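Local coordinates for protein metallo-beta-lactamase FIM-1 (Pseudomonas aeruginosa, PDB 6V3Q) that probably hydrolyses beta-lactam antibiotics to substituted beta-amino acids as a zinc-dependent class B enzyme of the periplasm, an activity associated with antibiotic resistance, at residues A183-A188 and E216-L221; V41-F46 and L133-I138. One frame throughout, in Å; residues are numbered along the deposited sequence.

Contact 1 of 2, residues A183-A188 and E216-L221; sequences AHWKTA and ELTAQL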
loop_
_atom_site.group_PDB
_atom_site.type_symbol
_atom_site.label_atom_id
_atom_site.label_comp_id
_atom_site.label_asym_id
_atom_site.label_seq_id
_atom_site.Cartn_x
_atom_site.Cartn_y
_atom_site.Cartn_z
ATOM N N ALA A 183 -20.972 -16.153 -7.856
ATOM C CA ALA A 183 -21.476 -17.371 -8.483
ATOM C C ALA A 183 -20.847 -17.599 -9.853
ATOM O O ALA A 183 -20.586 -18.745 -10.238
ATOM C CB ALA A 183 -22.997 -17.305 -8.597
ATOM N N HIS A 184 -20.599 -16.527 -10.605
ATOM C CA HIS A 184 -20.159 -16.640 -11.990
ATOM C C HIS A 184 -18.667 -16.387 -12.181
ATOM O O HIS A 184 -18.155 -16.622 -13.281
ATOM C CB HIS A 184 -20.961 -15.671 -12.874
ATOM C CG HIS A 184 -20.783 -15.894 -14.343
ATOM N ND1 HIS A 184 -19.990 -15.086 -15.130
ATOM C CD2 HIS A 184 -21.294 -16.837 -15.170
ATOM C CE1 HIS A 184 -20.021 -15.520 -16.377
ATOM N NE2 HIS A 184 -20.804 -16.582 -16.429
ATOM N N TRP A 185 -17.959 -15.934 -11.142
ATOM C CA TRP A 185 -16.568 -15.521 -11.316
ATOM C C TRP A 185 -15.712 -16.655 -11.871
ATOM O O TRP A 185 -14.902 -16.437 -12.779
ATOM C CB TRP A 185 -16.001 -15.007 -9.989
ATOM C CG TRP A 185 -14.719 -14.214 -10.119
ATOM C CD1 TRP A 185 -13.772 -14.333 -11.093
ATOM C CD2 TRP A 185 -14.259 -13.176 -9.242
ATOM N NE1 TRP A 185 -12.751 -13.444 -10.877
ATOM C CE2 TRP A 185 -13.025 -12.720 -9.748
ATOM C CE3 TRP A 185 -14.767 -12.592 -8.078
ATOM C CZ2 TRP A 185 -12.293 -11.709 -9.132
ATOM C CZ3 TRP A 185 -14.039 -11.584 -7.467
ATOM C CH2 TRP A 185 -12.816 -11.153 -7.995
ATOM N N LYS A 186 -15.887 -17.877 -11.356
ATOM C CA LYS A 186 -15.085 -18.992 -11.854
ATOM C C LYS A 186 -15.386 -19.276 -13.321
ATOM O O LYS A 186 -14.469 -19.534 -14.112
ATOM C CB LYS A 186 -15.318 -20.244 -11.010
ATOM C CG LYS A 186 -14.347 -21.377 -11.337
ATOM C CD LYS A 186 -15.049 -22.717 -11.518
ATOM C CE LYS A 186 -15.490 -23.305 -10.189
ATOM N NZ LYS A 186 -15.984 -24.700 -10.349
ATOM N N THR A 187 -16.665 -19.224 -13.705
ATOM C CA THR A 187 -17.039 -19.458 -15.096
ATOM C C THR A 187 -16.364 -18.456 -16.025
ATOM O O THR A 187 -15.912 -18.818 -17.119
ATOM C CB THR A 187 -18.561 -19.394 -15.243
ATOM O OG1 THR A 187 -19.157 -20.425 -14.447
ATOM C CG2 THR A 187 -18.973 -19.578 -16.695
ATOM N N ALA A 188 -16.267 -17.195 -15.597
ATOM C CA ALA A 188 -15.639 -16.178 -16.432
ATOM C C ALA A 188 -14.141 -16.423 -16.569
ATOM O O ALA A 188 -13.580 -16.269 -17.659
ATOM C CB ALA A 188 -15.908 -14.786 -15.861
ATOM N N GLU A 216 -5.620 -20.949 -12.491
ATOM C CA GLU A 216 -5.919 -21.918 -11.441
ATOM C C GLU A 216 -6.176 -21.221 -10.110
ATOM O O GLU A 216 -7.136 -21.547 -9.402
ATOM C CB GLU A 216 -4.769 -22.916 -11.304
ATOM C CG GLU A 216 -4.886 -23.815 -10.085
ATOM C CD GLU A 216 -3.654 -24.668 -9.872
ATOM O OE1 GLU A 216 -3.500 -25.224 -8.765
ATOM O OE2 GLU A 216 -2.838 -24.780 -10.811
ATOM N N LEU A 217 -5.327 -20.252 -9.760
ATOM C CA LEU A 217 -5.461 -19.567 -8.477
ATOM C C LEU A 217 -6.809 -18.866 -8.362
ATOM O O LEU A 217 -7.514 -19.010 -7.356
ATOM C CB LEU A 217 -4.316 -18.570 -8.300
ATOM C CG LEU A 217 -4.383 -17.675 -7.060
ATOM C CD1 LEU A 217 -4.523 -18.530 -5.808
ATOM C CD2 LEU A 217 -3.165 -16.763 -6.965
ATOM N N THR A 218 -7.188 -18.101 -9.391
ATOM C CA THR A 218 -8.436 -17.345 -9.331
ATOM C C THR A 218 -9.646 -18.268 -9.381
ATOM O O THR A 218 -10.639 -18.036 -8.681
ATOM C CB THR A 218 -8.501 -16.332 -10.475
ATOM O OG1 THR A 218 -7.285 -15.576 -10.518
ATOM C CG2 THR A 218 -9.671 -15.381 -10.270
ATOM N N ALA A 219 -9.584 -19.315 -10.207
ATOM C CA ALA A 219 -10.691 -20.262 -10.300
ATOM C C ALA A 219 -10.973 -20.907 -8.951
ATOM O O ALA A 219 -12.130 -21.035 -8.534
ATOM C CB ALA A 219 -10.378 -21.329 -11.348
ATOM N N GLN A 220 -9.913 -21.309 -8.247
ATOM C CA GLN A 220 -10.085 -22.009 -6.978
ATOM C C GLN A 220 -10.507 -21.054 -5.868
ATOM O O GLN A 220 -11.310 -21.419 -5.002
ATOM C CB GLN A 220 -8.795 -22.741 -6.612
ATOM C CG GLN A 220 -8.507 -23.925 -7.525
ATOM C CD GLN A 220 -7.116 -24.496 -7.341
ATOM O OE1 GLN A 220 -6.234 -23.850 -6.775
ATOM N NE2 GLN A 220 -6.912 -25.715 -7.824
ATOM N N LEU A 221 -9.975 -19.828 -5.875
ATOM C CA LEU A 221 -10.414 -18.822 -4.913
ATOM C C LEU A 221 -11.872 -18.438 -5.134
ATOM O O LEU A 221 -12.599 -18.184 -4.167
ATOM C CB LEU A 221 -9.519 -17.585 -5.002
ATOM C CG LEU A 221 -8.184 -17.630 -4.253
ATOM C CD1 LEU A 221 -7.326 -16.409 -4.567
ATOM C CD2 LEU A 221 -8.440 -17.737 -2.757
#

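Contact 2 of 2, residues V41-F46 and L133-I138; sequences VEKGDF and LHPLVI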
loop_
_atom_site.group_PDB
_atom_site.type_symbol
_atom_site.label_atom_id
_atom_site.label_comp_id
_atom_site.label_asym_id
_atom_site.label_seq_id
_atom_site.Cartn_x
_atom_site.Cartn_y
_atom_site.Cartn_z
ATOM N N VAL A 41 0.163 -0.880 -26.432
ATOM C CA VAL A 41 0.417 -1.812 -27.523
ATOM C C VAL A 41 0.690 -1.010 -28.785
ATOM O O VAL A 41 -0.171 -0.243 -29.237
ATOM C CB VAL A 41 -0.755 -2.781 -27.737
ATOM C CG1 VAL A 41 -0.449 -3.721 -28.896
ATOM C CG2 VAL A 41 -1.023 -3.565 -26.467
ATOM N N GLU A 42 1.879 -1.193 -29.351
ATOM C CA GLU A 42 2.246 -0.509 -30.580
ATOM C C GLU A 42 1.404 -1.008 -31.750
ATOM O O GLU A 42 1.063 -2.190 -31.843
ATOM C CB GLU A 42 3.731 -0.716 -30.880
ATOM C CG GLU A 42 4.655 -0.258 -29.767
ATOM C CD GLU A 42 6.108 -0.549 -30.070
ATOM O OE1 GLU A 42 6.451 -0.705 -31.261
ATOM O OE2 GLU A 42 6.907 -0.628 -29.117
ATOM N N LYS A 43 1.072 -0.088 -32.655
ATOM C CA LYS A 43 0.294 -0.412 -33.853
ATOM C C LYS A 43 0.734 0.560 -34.950
ATOM O O LYS A 43 0.197 1.665 -35.073
ATOM C CB LYS A 43 -1.202 -0.334 -33.589
ATOM C CG LYS A 43 -2.081 -0.512 -34.818
ATOM C CD LYS A 43 -3.487 -0.932 -34.415
ATOM C CE LYS A 43 -4.520 -0.575 -35.470
ATOM N NZ LYS A 43 -5.149 0.742 -35.194
ATOM N N GLY A 44 1.714 0.130 -35.744
ATOM C CA GLY A 44 2.298 0.995 -36.747
ATOM C C GLY A 44 3.011 2.177 -36.121
ATOM O O GLY A 44 3.915 2.001 -35.299
ATOM N N ASP A 45 2.611 3.388 -36.500
ATOM C CA ASP A 45 3.210 4.607 -35.971
ATOM C C ASP A 45 2.526 5.110 -34.707
ATOM O O ASP A 45 2.952 6.128 -34.152
ATOM C CB ASP A 45 3.190 5.709 -37.035
ATOM C CG ASP A 45 4.010 5.353 -38.258
ATOM O OD1 ASP A 45 4.930 4.517 -38.140
ATOM O OD2 ASP A 45 3.740 5.911 -39.341
ATOM N N PHE A 46 1.486 4.424 -34.236
ATOM C CA PHE A 46 0.768 4.861 -33.045
ATOM C C PHE A 46 0.620 3.700 -32.072
ATOM O O PHE A 46 1.229 2.646 -32.272
ATOM C CB PHE A 46 -0.592 5.443 -33.433
ATOM C CG PHE A 46 -0.505 6.526 -34.472
ATOM C CD1 PHE A 46 -0.157 7.819 -34.118
ATOM C CD2 PHE A 46 -0.751 6.245 -35.806
ATOM C CE1 PHE A 46 -0.064 8.815 -35.076
ATOM C CE2 PHE A 46 -0.661 7.235 -36.766
ATOM C CZ PHE A 46 -0.316 8.521 -36.400
ATOM N N LEU A 133 -9.932 -3.231 -32.184
ATOM C CA LEU A 133 -8.602 -2.735 -31.859
ATOM C C LEU A 133 -7.539 -3.780 -32.177
ATOM O O LEU A 133 -6.612 -4.004 -31.396
ATOM C CB LEU A 133 -8.524 -2.311 -30.394
ATOM C CG LEU A 133 -9.314 -1.056 -30.029
ATOM C CD1 LEU A 133 -9.113 -0.709 -28.565
ATOM C CD2 LEU A 133 -8.899 0.101 -30.921
ATOM N N HIS A 134 -7.668 -4.428 -33.332
ATOM C CA HIS A 134 -6.693 -5.422 -33.757
ATOM C C HIS A 134 -5.295 -4.808 -33.746
ATOM O O HIS A 134 -5.121 -3.660 -34.174
ATOM C CB HIS A 134 -7.048 -5.937 -35.157
ATOM C CG HIS A 134 -6.292 -7.164 -35.563
ATOM N ND1 HIS A 134 -5.094 -7.109 -36.244
ATOM C CD2 HIS A 134 -6.562 -8.478 -35.384
ATOM C CE1 HIS A 134 -4.660 -8.336 -36.469
ATOM N NE2 HIS A 134 -5.533 -9.185 -35.958
ATOM N N PRO A 135 -4.267 -5.537 -33.278
ATOM C CA PRO A 135 -4.249 -6.975 -32.988
ATOM C C PRO A 135 -4.796 -7.402 -31.627
ATOM O O PRO A 135 -4.740 -8.593 -31.331
ATOM C CB PRO A 135 -2.760 -7.318 -33.074
ATOM C CG PRO A 135 -2.026 -6.020 -32.808
ATOM C CD PRO A 135 -3.019 -4.887 -32.841
ATOM N N LEU A 136 -5.316 -6.478 -30.822
ATOM C CA LEU A 136 -5.976 -6.888 -29.591
ATOM C C LEU A 136 -7.236 -7.677 -29.926
ATOM O O LEU A 136 -7.966 -7.345 -30.863
ATOM C CB LEU A 136 -6.349 -5.680 -28.721
ATOM C CG LEU A 136 -5.405 -4.529 -28.370
ATOM C CD1 LEU A 136 -6.043 -3.634 -27.306
ATOM C CD2 LEU A 136 -4.036 -4.999 -27.907
ATOM N N VAL A 137 -7.482 -8.737 -29.166
ATOM C CA VAL A 137 -8.795 -9.366 -29.117
ATOM C C VAL A 137 -9.433 -8.965 -27.796
ATOM O O VAL A 137 -8.925 -9.305 -26.720
ATOM C CB VAL A 137 -8.717 -10.894 -29.261
ATOM C CG1 VAL A 137 -10.090 -11.513 -29.017
ATOM C CG2 VAL A 137 -8.215 -11.272 -30.645
ATOM N N ILE A 138 -10.520 -8.209 -27.874
ATOM C CA ILE A 138 -11.272 -7.809 -26.693
ATOM C C ILE A 138 -12.376 -8.835 -26.485
ATOM O O ILE A 138 -13.206 -9.054 -27.374
ATOM C CB ILE A 138 -11.843 -6.392 -26.846
ATOM C CG1 ILE A 138 -10.707 -5.386 -27.069
ATOM C CG2 ILE A 138 -12.654 -6.018 -25.617
ATOM C CD1 ILE A 138 -11.166 -4.044 -27.580
#

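Contact 1 of 2, residues A183-A188 and E216-L221
T218 OG1 is gripped twice where its residue meets W185: it donates to the carbonyl of L214, one turn back in the C-terminal helix, and accepts from R167 N. This is a helix-helix packing of the αβ/βα metallo-beta-lactamase fold, between helix 185-195 and helix 213-226. The hydroxyl lies beside the backbone N, leaving CG2 anti to that N (chi1 -50° for OG1) and aimed at the indole. T218 CG2 reaches W185 NE1 at 3.7 Å, and the two side chains cross nearly at right angles. W185 NE1 itself donates to the carbonyl of L165, so both residues hold the 165-167 loop that follows C164, a zinc-site residue oxidised here to cysteinesulfonic acid. The indole also lies about 4 Å, side chain to side chain, from the zinc ligand H145, consistent with a second-shell position.

One residue further along each helix the backbones come close, with K186 CA 4.8 Å from A219 CA, consistent with the small side chain of A219. K186 bends at its second and third torsions on the way to a salt bridge with E223. Its CG rests 3.6 Å from A219 O and 4.0 Å from A219 CB.

Contact 2 of 2, residues V41-F46 and L133-I138
V41 and L136 meet in the apolar interior between the two β-sheets of the metallo-beta-lactamase sandwich, V41 coming from strand 33-43 of one sheet and L136 from the entry to strand 137-139 of the other. The two side chains run antiparallel alongside each other. A single methyl of the leucine does the touching: L136 CD2 lies 3.6 Å from V41 CG2 and 3.9 Å from V41 CG1, in effect facing the fork of the valine. I48 and V50 from the first sheet and V152 and L154 from the second also pack on L136, making it part of the layer that joins the sheets.

Toward the turn at K43-F46 the interaction is between an aliphatic chain and a carbonyl. K43 starts out extended, CG anti to its backbone N (chi1 174°), and carries its methylenes past the H134-P135 peptide. K43 CD approaches H134 O at 3.2 Å, a close van der Waals contact of a methylene with a carbonyl oxygen, and lies 4.3 Å from P135 CD. The chain bends only at chi4 (-94°), and its ammonium group makes a cation-pi interaction with W76.

Backbone hydrogen bonds shape both partners. The cis peptide before P135 forms a type VI turn, closed by L136 N to L133 O at 2.9 Å, which presents the H134 carbonyl to the lysine. On the other segment, a type II' turn with G44 at its second position ends the hairpin of strands 33-43 and 46-50, where K43 N donates to F46 O at 2.8 Å and F46 N to K43 O at 3.2 Å.

In the fold
From the N terminus, the chain passes through strand 33-43 into the first half of contact 2, then runs on for 86 residues, through the rest of the first sheet, its helices, the zinc ligands H81 and H83 and the edge strand 129-130 of the second sheet, before L133-I138 closes that long loop sheet against sheet. It continues through the second sheet and past H145 and C164 to helix 185-195. There contact 1 opens, and a shorter excursion of 27 residues, including strand 201-203, returns as the C-terminal helix. The two loops lie in series, neither nested nor crossed. Their centres are 28 Å apart: contact 2 joins the sheets away from the metal, while contact 1 joins two helices, the W185 side chain about 8 Å from the zinc ion.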